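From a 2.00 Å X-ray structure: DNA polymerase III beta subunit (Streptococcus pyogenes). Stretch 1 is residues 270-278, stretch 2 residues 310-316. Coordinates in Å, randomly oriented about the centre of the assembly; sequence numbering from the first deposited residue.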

ATOM      1  N   SER A 270      -7.030  15.768 -20.373  1.00 46.82           N
ATOM      2  CA  SER A 270      -5.787  16.373 -20.836  1.00 46.74           C
ATOM      3  C   SER A 270      -5.401  17.576 -19.984  1.00 46.79           C
ATOM      4  O   SER A 270      -4.220  17.801 -19.724  1.00 47.56           O
ATOM      5  CB  SER A 270      -5.894  16.787 -22.311  1.00 48.25           C
ATOM      6  OG  SER A 270      -6.766  17.888 -22.488  1.00 50.61           O
ATOM      7  N   LEU A 271      -6.393  18.344 -19.543  1.00 45.67           N
ATOM      8  CA  LEU A 271      -6.124  19.514 -18.710  1.00 44.67           C
ATOM      9  C   LEU A 271      -5.626  19.087 -17.332  1.00 44.23           C
ATOM     10  O   LEU A 271      -4.775  19.754 -16.725  1.00 41.89           O
ATOM     11  CB  LEU A 271      -7.383  20.371 -18.553  1.00 43.42           C
ATOM     12  CG  LEU A 271      -7.171  21.618 -17.686  1.00 44.43           C
ATOM     13  CD1 LEU A 271      -6.016  22.437 -18.261  1.00 43.61           C
ATOM     14  CD2 LEU A 271      -8.447  22.453 -17.631  1.00 45.03           C
ATOM     15  N   ARG A 272      -6.165  17.978 -16.835  1.00 43.96           N
ATOM     16  CA  ARG A 272      -5.760  17.462 -15.534  1.00 44.22           C
ATOM     17  C   ARG A 272      -4.303  17.023 -15.616  1.00 43.51           C
ATOM     18  O   ARG A 272      -3.512  17.319 -14.721  1.00 43.44           O
ATOM     19  CB  ARG A 272      -6.646  16.280 -15.120  1.00 45.42           C
ATOM     20  CG  ARG A 272      -6.320  15.704 -13.736  1.00 45.69           C
ATOM     21  CD  ARG A 272      -7.422  14.773 -13.233  1.00 46.46           C
ATOM     22  NE  ARG A 272      -7.653  13.647 -14.137  1.00 49.30           N
ATOM     23  CZ  ARG A 272      -6.790  12.656 -14.333  1.00 51.54           C
ATOM     24  NH1 ARG A 272      -5.628  12.638 -13.687  1.00 52.41           N
ATOM     25  NH2 ARG A 272      -7.088  11.678 -15.181  1.00 53.46           N
ATOM     26  N   HIS A 273      -3.950  16.334 -16.700  1.00 43.13           N
ATOM     27  CA  HIS A 273      -2.583  15.866 -16.893  1.00 44.09           C
ATOM     28  C   HIS A 273      -1.608  17.037 -16.963  1.00 44.75           C
ATOM     29  O   HIS A 273      -0.504  16.974 -16.415  1.00 43.97           O
ATOM     30  CB  HIS A 273      -2.463  15.030 -18.176  1.00 45.18           C
ATOM     31  CG  HIS A 273      -3.141  13.696 -18.102  1.00 45.53           C
ATOM     32  ND1 HIS A 273      -3.400  13.057 -16.908  1.00 46.13           N
ATOM     33  CD2 HIS A 273      -3.580  12.865 -19.076  1.00 46.20           C
ATOM     34  CE1 HIS A 273      -3.972  11.890 -17.150  1.00 46.15           C
ATOM     35  NE2 HIS A 273      -4.094  11.749 -18.458  1.00 46.13           N
ATOM     36  N   ALA A 274      -2.019  18.106 -17.638  1.00 44.76           N
ATOM     37  CA  ALA A 274      -1.182  19.292 -17.773  1.00 45.02           C
ATOM     38  C   ALA A 274      -0.935  19.906 -16.404  1.00 44.56           C
ATOM     39  O   ALA A 274       0.199  20.233 -16.055  1.00 45.82           O
ATOM     40  CB  ALA A 274      -1.858  20.308 -18.684  1.00 44.97           C
ATOM     41  N   MET A 275      -2.004  20.052 -15.631  1.00 43.24           N
ATOM     42  CA  MET A 275      -1.916  20.631 -14.301  1.00 43.06           C
ATOM     43  C   MET A 275      -1.115  19.761 -13.335  1.00 44.05           C
ATOM     44  O   MET A 275      -0.514  20.274 -12.389  1.00 43.36           O
ATOM     45  CB  MET A 275      -3.317  20.864 -13.738  1.00 43.58           C
ATOM     46  CG  MET A 275      -4.130  21.873 -14.523  1.00 44.61           C
ATOM     47  SD  MET A 275      -3.296  23.464 -14.639  1.00 46.06           S
ATOM     48  CE  MET A 275      -2.560  23.335 -16.264  1.00 40.78           C
ATOM     49  N   GLU A 276      -1.115  18.451 -13.557  1.00 43.61           N
ATOM     50  CA  GLU A 276      -0.358  17.561 -12.682  1.00 44.73           C
ATOM     51  C   GLU A 276       1.139  17.839 -12.857  1.00 45.12           C
ATOM     52  O   GLU A 276       1.898  17.799 -11.890  1.00 47.17           O
ATOM     53  CB  GLU A 276      -0.702  16.093 -12.984  1.00 43.16           C
ATOM     54  CG  GLU A 276      -2.146  15.738 -12.612  1.00 43.04           C
ATOM     55  CD  GLU A 276      -2.556  14.326 -13.003  1.00 41.96           C
ATOM     56  OE1 GLU A 276      -2.094  13.836 -14.051  1.00 41.74           O
ATOM     57  OE2 GLU A 276      -3.364  13.717 -12.270  1.00 41.65           O
ATOM     58  N   ARG A 277       1.555  18.144 -14.085  1.00 44.90           N
ATOM     59  CA  ARG A 277       2.954  18.457 -14.352  1.00 45.38           C
ATOM     60  C   ARG A 277       3.287  19.801 -13.721  1.00 47.15           C
ATOM     61  O   ARG A 277       4.384  20.003 -13.198  1.00 47.17           O
ATOM     62  CB  ARG A 277       3.220  18.559 -15.848  1.00 43.39           C
ATOM     63  CG  ARG A 277       2.980  17.304 -16.627  1.00 42.03           C
ATOM     64  CD  ARG A 277       3.377  17.525 -18.070  1.00 44.69           C
ATOM     65  NE  ARG A 277       2.817  16.494 -18.930  1.00 49.81           N
ATOM     66  CZ  ARG A 277       1.542  16.440 -19.293  1.00 49.31           C
ATOM     67  NH1 ARG A 277       0.693  17.368 -18.882  1.00 51.94           N
ATOM     68  NH2 ARG A 277       1.110  15.437 -20.040  1.00 51.93           N
ATOM     69  N   ALA A 278       2.335  20.723 -13.789  1.00 47.31           N
ATOM     70  CA  ALA A 278       2.522  22.048 -13.225  1.00 48.70           C
ATOM     71  C   ALA A 278       2.746  21.929 -11.726  1.00 49.37           C
ATOM     72  O   ALA A 278       3.530  22.677 -11.145  1.00 49.93           O
ATOM     73  CB  ALA A 278       1.300  22.915 -13.506  1.00 48.20           C
ATOM     74  N   LYS A 310      11.484  25.017 -14.463  1.00 57.01           N
ATOM     75  CA  LYS A 310      10.409  25.806 -15.061  1.00 56.70           C
ATOM     76  C   LYS A 310       9.452  24.963 -15.893  1.00 56.35           C
ATOM     77  O   LYS A 310       9.795  23.864 -16.332  1.00 55.42           O
ATOM     78  CB  LYS A 310      11.000  26.899 -15.957  1.00 56.80           C
ATOM     79  CG  LYS A 310      11.727  28.010 -15.218  1.00 58.46           C
ATOM     80  CD  LYS A 310      12.543  28.855 -16.187  1.00 59.16           C
ATOM     81  CE  LYS A 310      11.716  29.258 -17.401  1.00 58.56           C
ATOM     82  NZ  LYS A 310      12.524  30.058 -18.367  1.00 60.21           N
ATOM     83  N   VAL A 311       8.255  25.504 -16.122  1.00 56.07           N
ATOM     84  CA  VAL A 311       7.234  24.830 -16.918  1.00 56.15           C
ATOM     85  C   VAL A 311       6.585  25.777 -17.924  1.00 56.28           C
ATOM     86  O   VAL A 311       6.034  26.814 -17.551  1.00 55.93           O
ATOM     87  CB  VAL A 311       6.101  24.256 -16.041  1.00 55.62           C
ATOM     88  CG1 VAL A 311       5.099  23.526 -16.916  1.00 56.88           C
ATOM     89  CG2 VAL A 311       6.662  23.319 -15.001  1.00 56.71           C
ATOM     90  N   ASN A 312       6.662  25.401 -19.198  1.00 56.19           N
ATOM     91  CA  ASN A 312       6.078  26.160 -20.301  1.00 56.09           C
ATOM     92  C   ASN A 312       5.299  25.143 -21.131  1.00 55.62           C
ATOM     93  O   ASN A 312       5.888  24.345 -21.862  1.00 55.26           O
ATOM     94  CB  ASN A 312       7.178  26.802 -21.153  1.00 57.35           C
ATOM     95  CG  ASN A 312       6.654  27.367 -22.469  1.00 60.31           C
ATOM     96  OD1 ASN A 312       6.157  26.628 -23.325  1.00 61.45           O
ATOM     97  ND2 ASN A 312       6.767  28.680 -22.637  1.00 61.12           N
ATOM     98  N   GLU A 313       3.974  25.170 -21.023  1.00 54.83           N
ATOM     99  CA  GLU A 313       3.163  24.207 -21.752  1.00 55.36           C
ATOM    100  C   GLU A 313       1.924  24.770 -22.447  1.00 54.94           C
ATOM    101  O   GLU A 313       1.078  25.403 -21.817  1.00 54.65           O
ATOM    102  CB  GLU A 313       2.740  23.090 -20.795  1.00 55.01           C
ATOM    103  CG  GLU A 313       2.060  21.912 -21.462  1.00 55.90           C
ATOM    104  CD  GLU A 313       1.592  20.876 -20.460  1.00 57.44           C
ATOM    105  OE1 GLU A 313       2.410  20.445 -19.617  1.00 57.43           O
ATOM    106  OE2 GLU A 313       0.408  20.489 -20.516  1.00 58.43           O
ATOM    107  N   ASP A 314       1.828  24.519 -23.750  1.00 55.42           N
ATOM    108  CA  ASP A 314       0.687  24.956 -24.556  1.00 55.65           C
ATOM    109  C   ASP A 314      -0.487  24.024 -24.254  1.00 55.38           C
ATOM    110  O   ASP A 314      -0.343  22.806 -24.324  1.00 54.58           O
ATOM    111  CB  ASP A 314       1.021  24.864 -26.049  1.00 56.65           C
ATOM    112  CG  ASP A 314       2.101  25.844 -26.476  1.00 58.43           C
ATOM    113  OD1 ASP A 314       3.165  25.884 -25.820  1.00 59.52           O
ATOM    114  OD2 ASP A 314       1.891  26.562 -27.476  1.00 58.31           O
ATOM    115  N   LEU A 315      -1.644  24.592 -23.927  1.00 54.77           N
ATOM    116  CA  LEU A 315      -2.819  23.784 -23.618  1.00 54.53           C
ATOM    117  C   LEU A 315      -3.804  23.682 -24.781  1.00 55.72           C
ATOM    118  O   LEU A 315      -4.238  24.690 -25.333  1.00 55.87           O
ATOM    119  CB  LEU A 315      -3.544  24.350 -22.395  1.00 53.35           C
ATOM    120  CG  LEU A 315      -2.761  24.329 -21.082  1.00 53.64           C
ATOM    121  CD1 LEU A 315      -3.608  24.907 -19.957  1.00 52.99           C
ATOM    122  CD2 LEU A 315      -2.354  22.906 -20.768  1.00 52.33           C
ATOM    123  N   ASP A 316      -4.149  22.451 -25.148  1.00 56.66           N
ATOM    124  CA  ASP A 316      -5.104  22.209 -26.225  1.00 57.17           C
ATOM    125  C   ASP A 316      -6.492  22.538 -25.674  1.00 56.29           C
ATOM    126  O   ASP A 316      -6.788  22.237 -24.518  1.00 55.36           O
ATOM    127  CB  ASP A 316      -5.038  20.740 -26.658  1.00 59.10           C
ATOM    128  CG  ASP A 316      -5.946  20.432 -27.836  1.00 61.71           C
ATOM    129  OD1 ASP A 316      -6.715  21.324 -28.259  1.00 63.69           O
ATOM    130  OD2 ASP A 316      -5.895  19.290 -28.341  1.00 62.53           O
TER

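Leu-315 forms the apolar centre of this contact, its side chain directed at the helix and its forked end packed against three helical side chains. At the closest pairs, Leu-315 CD2 lies 3.4 Å from Ala-274 CB, and Leu-315 CD1 lies 3.8 Å from Leu-271 CD1 and 4.1 Å from Met-275 CE. A branched leucine suits this place because its forked end can meet several helical residues at once. The CA-to-CB bond of Ala-274 points toward the other stretch, and its single methyl lets the partner side chains come close. Leu-271 and Met-275 reach the contact differently: the CA-to-CB bond of the former points sideways and that of the latter away, yet both chains bring their ends nearer, which the unbranched, flexible methionine does readily.

Along the strand, alternation sends Val-311 and Glu-313 toward the helix, while Asn-312 between them is exposed. Glu-313 runs out extended, bringing OE2 to a tight 2.9 Å from CB of Ala-274. Its charge is answered by Arg-277, whose NH1 lies 3.5 Å from Glu-313 OE2 in a salt bridge. That oxygen sits well out of the guanidinium plane and no N-H points at it, so the attraction is one of charge without a hydrogen bond. Glu-313 OE1 is hydrogen-bonded elsewhere in the structure.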